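Local coordinates for glutaminase 1 (Escherichia coli, PDB 1U60), which catalyses the hydrolysis of L-glutamine to L-glutamate and ammonium, at residues Q8-Q13 with K301-N306. Residues are numbered along the deposited sequence; the frame is centred on the assembly and turned at random.
Sequences QQAVDQ and KQLGYN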
loop_
_atom_site.group_PDB
_atom_site.type_symbol
_atom_site.label_atom_id
_atom_site.label_comp_id
_atom_site.label_asym_id
_atom_site.label_seq_id
_atom_site.Cartn_x
_atom_site.Cartn_y
_atom_site.Cartn_z
ATOM N N GLN A 8 6.952 -24.991 -12.501
ATOM C CA GLN A 8 5.910 -25.978 -12.551
ATOM C C GLN A 8 5.754 -26.623 -11.162
ATOM O O GLN A 8 4.651 -26.866 -10.729
ATOM C CB GLN A 8 6.184 -27.041 -13.610
ATOM C CG GLN A 8 5.039 -28.046 -13.690
ATOM C CD GLN A 8 3.786 -27.455 -14.328
ATOM O OE1 GLN A 8 2.683 -27.544 -13.788
ATOM N NE2 GLN A 8 3.954 -26.859 -15.474
ATOM N N GLN A 9 6.863 -26.865 -10.462
ATOM C CA GLN A 9 6.793 -27.414 -9.102
ATOM C C GLN A 9 6.062 -26.509 -8.149
ATOM O O GLN A 9 5.334 -26.967 -7.291
ATOM C CB GLN A 9 8.188 -27.668 -8.502
ATOM C CG GLN A 9 8.897 -28.899 -9.024
ATOM C CD GLN A 9 10.281 -29.057 -8.411
ATOM O OE1 GLN A 9 10.510 -28.620 -7.255
ATOM N NE2 GLN A 9 11.205 -29.688 -9.158
ATOM N N ALA A 10 6.285 -25.208 -8.278
ATOM C CA ALA A 10 5.622 -24.239 -7.431
ATOM C C ALA A 10 4.128 -24.234 -7.617
ATOM O O ALA A 10 3.424 -24.280 -6.632
ATOM C CB ALA A 10 6.209 -22.844 -7.625
ATOM N N VAL A 11 3.606 -24.220 -8.861
ATOM C CA VAL A 11 2.164 -24.259 -9.040
ATOM C C VAL A 11 1.581 -25.630 -8.636
ATOM O O VAL A 11 0.485 -25.676 -8.102
ATOM C CB VAL A 11 1.634 -23.905 -10.490
ATOM C CG1 VAL A 11 2.077 -22.484 -10.872
ATOM C CG2 VAL A 11 2.065 -24.874 -11.519
ATOM N N ASP A 12 2.291 -26.712 -8.949
ATOM C CA ASP A 12 1.888 -28.060 -8.488
ATOM C C ASP A 12 1.759 -28.185 -6.976
ATOM O O ASP A 12 0.738 -28.664 -6.463
ATOM C CB ASP A 12 2.866 -29.131 -9.023
ATOM C CG ASP A 12 2.670 -29.394 -10.529
ATOM O OD1 ASP A 12 1.702 -28.884 -11.117
ATOM O OD2 ASP A 12 3.426 -30.131 -11.188
ATOM N N GLN A 13 2.760 -27.721 -6.253
ATOM C CA GLN A 13 2.730 -27.779 -4.788
ATOM C C GLN A 13 1.686 -26.854 -4.183
ATOM O O GLN A 13 1.025 -27.210 -3.204
ATOM C CB GLN A 13 4.125 -27.496 -4.232
ATOM C CG GLN A 13 5.128 -28.552 -4.729
ATOM C CD GLN A 13 6.531 -28.463 -4.130
ATOM O OE1 GLN A 13 6.860 -27.513 -3.403
ATOM N NE2 GLN A 13 7.365 -29.469 -4.439
ATOM N N LYS A 301 5.628 -17.332 -2.193
ATOM C CA LYS A 301 6.502 -17.651 -1.054
ATOM C C LYS A 301 7.559 -18.680 -1.469
ATOM O O LYS A 301 8.734 -18.586 -1.107
ATOM C CB LYS A 301 5.694 -18.226 0.084
ATOM C CG LYS A 301 6.517 -18.535 1.328
ATOM C CD LYS A 301 5.648 -18.635 2.577
ATOM C CE LYS A 301 6.497 -18.872 3.830
ATOM N NZ LYS A 301 6.141 -20.164 4.476
ATOM N N GLN A 302 7.137 -19.677 -2.221
ATOM C CA GLN A 302 8.049 -20.728 -2.685
ATOM C C GLN A 302 9.122 -20.149 -3.609
ATOM O O GLN A 302 10.256 -20.610 -3.569
ATOM C CB GLN A 302 7.309 -21.817 -3.443
ATOM C CG GLN A 302 6.441 -22.777 -2.629
ATOM C CD GLN A 302 5.716 -23.759 -3.550
ATOM O OE1 GLN A 302 6.358 -24.669 -4.111
ATOM N NE2 GLN A 302 4.408 -23.525 -3.785
ATOM N N LEU A 303 8.780 -19.143 -4.429
ATOM C CA LEU A 303 9.719 -18.599 -5.401
ATOM C C LEU A 303 10.476 -17.380 -4.859
ATOM O O LEU A 303 11.368 -16.860 -5.551
ATOM C CB LEU A 303 8.993 -18.265 -6.724
ATOM C CG LEU A 303 8.356 -19.432 -7.466
ATOM C CD1 LEU A 303 7.659 -18.955 -8.748
ATOM C CD2 LEU A 303 9.378 -20.540 -7.750
ATOM N N GLY A 304 10.140 -16.941 -3.637
ATOM C CA GLY A 304 10.842 -15.865 -2.941
ATOM C C GLY A 304 10.531 -14.447 -3.461
ATOM O O GLY A 304 11.397 -13.578 -3.411
ATOM N N TYR A 305 9.325 -14.219 -3.998
ATOM C CA TYR A 305 8.952 -12.883 -4.525
ATOM C C TYR A 305 8.106 -12.045 -3.586
ATOM O O TYR A 305 7.059 -12.501 -3.098
ATOM C CB TYR A 305 8.191 -13.004 -5.846
ATOM C CG TYR A 305 9.003 -13.662 -6.930
ATOM C CD1 TYR A 305 10.255 -13.133 -7.304
ATOM C CD2 TYR A 305 8.500 -14.763 -7.638
ATOM C CE1 TYR A 305 10.993 -13.713 -8.327
ATOM C CE2 TYR A 305 9.256 -15.347 -8.629
ATOM C CZ TYR A 305 10.484 -14.818 -8.977
ATOM O OH TYR A 305 11.247 -15.380 -9.987
ATOM N N ASN A 306 8.571 -10.824 -3.329
ATOM C CA ASN A 306 7.967 -9.871 -2.397
ATOM C C ASN A 306 8.661 -8.547 -2.665
ATOM O O ASN A 306 9.905 -8.480 -2.585
ATOM C CB ASN A 306 8.223 -10.301 -0.950
ATOM C CG ASN A 306 7.549 -9.390 0.076
ATOM O OD1 ASN A 306 7.593 -8.185 -0.056
ATOM N ND2 ASN A 306 7.019 -9.985 1.161
#
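Gln-302 carries the polar part of this contact between the N-terminal helix and the last turn of the C-terminal one. Its CG lies anti to the carbonyl carbon (chi1 -73°) and the chain runs extended from there, so the amide reaches the backbone of the other helix. Gln-302 NE2 donates to the carbonyl O of Ala-10 at 3.1 Å. The bond is bent, with 142° at the hydrogen. It meets the carbonyl in its plane, on a lone pair, while Ala-10 O lies some 30° out of the Gln-302 amide plane. The stronger partner of NE2 is Ser-298 OG, one turn back in its own helix; the two bonds together probably hold the amide in this rotation. OE1 of Gln-302 turns toward the CA of Ala-10, 3.4 Å away. Gln-13 crosses Gln-302 obliquely, with the two amide planes almost parallel, and its CB lies 3.6 Å from Gln-302 OE1.

The apolar part is small. The methyl CB of Ala-10 points at the C-terminal helix and meets CD2 of Leu-303 at 3.9 Å. The short alanine lets the two helices come close, with the CA atoms of Ala-10 and Gln-302 6.4 Å apart.

Gly-304 then leaves the helix with positive phi in a Schellman motif.

The contact is at the surface, away from the predicted substrate site. Both helices, 4-18 and 290-303, lie against the five-stranded antiparallel sheet, as in the beta-lactamase-like fold: Val-11 packs on Val-43 and Ile-45, and Leu-303 on Ile-45 and Met-274.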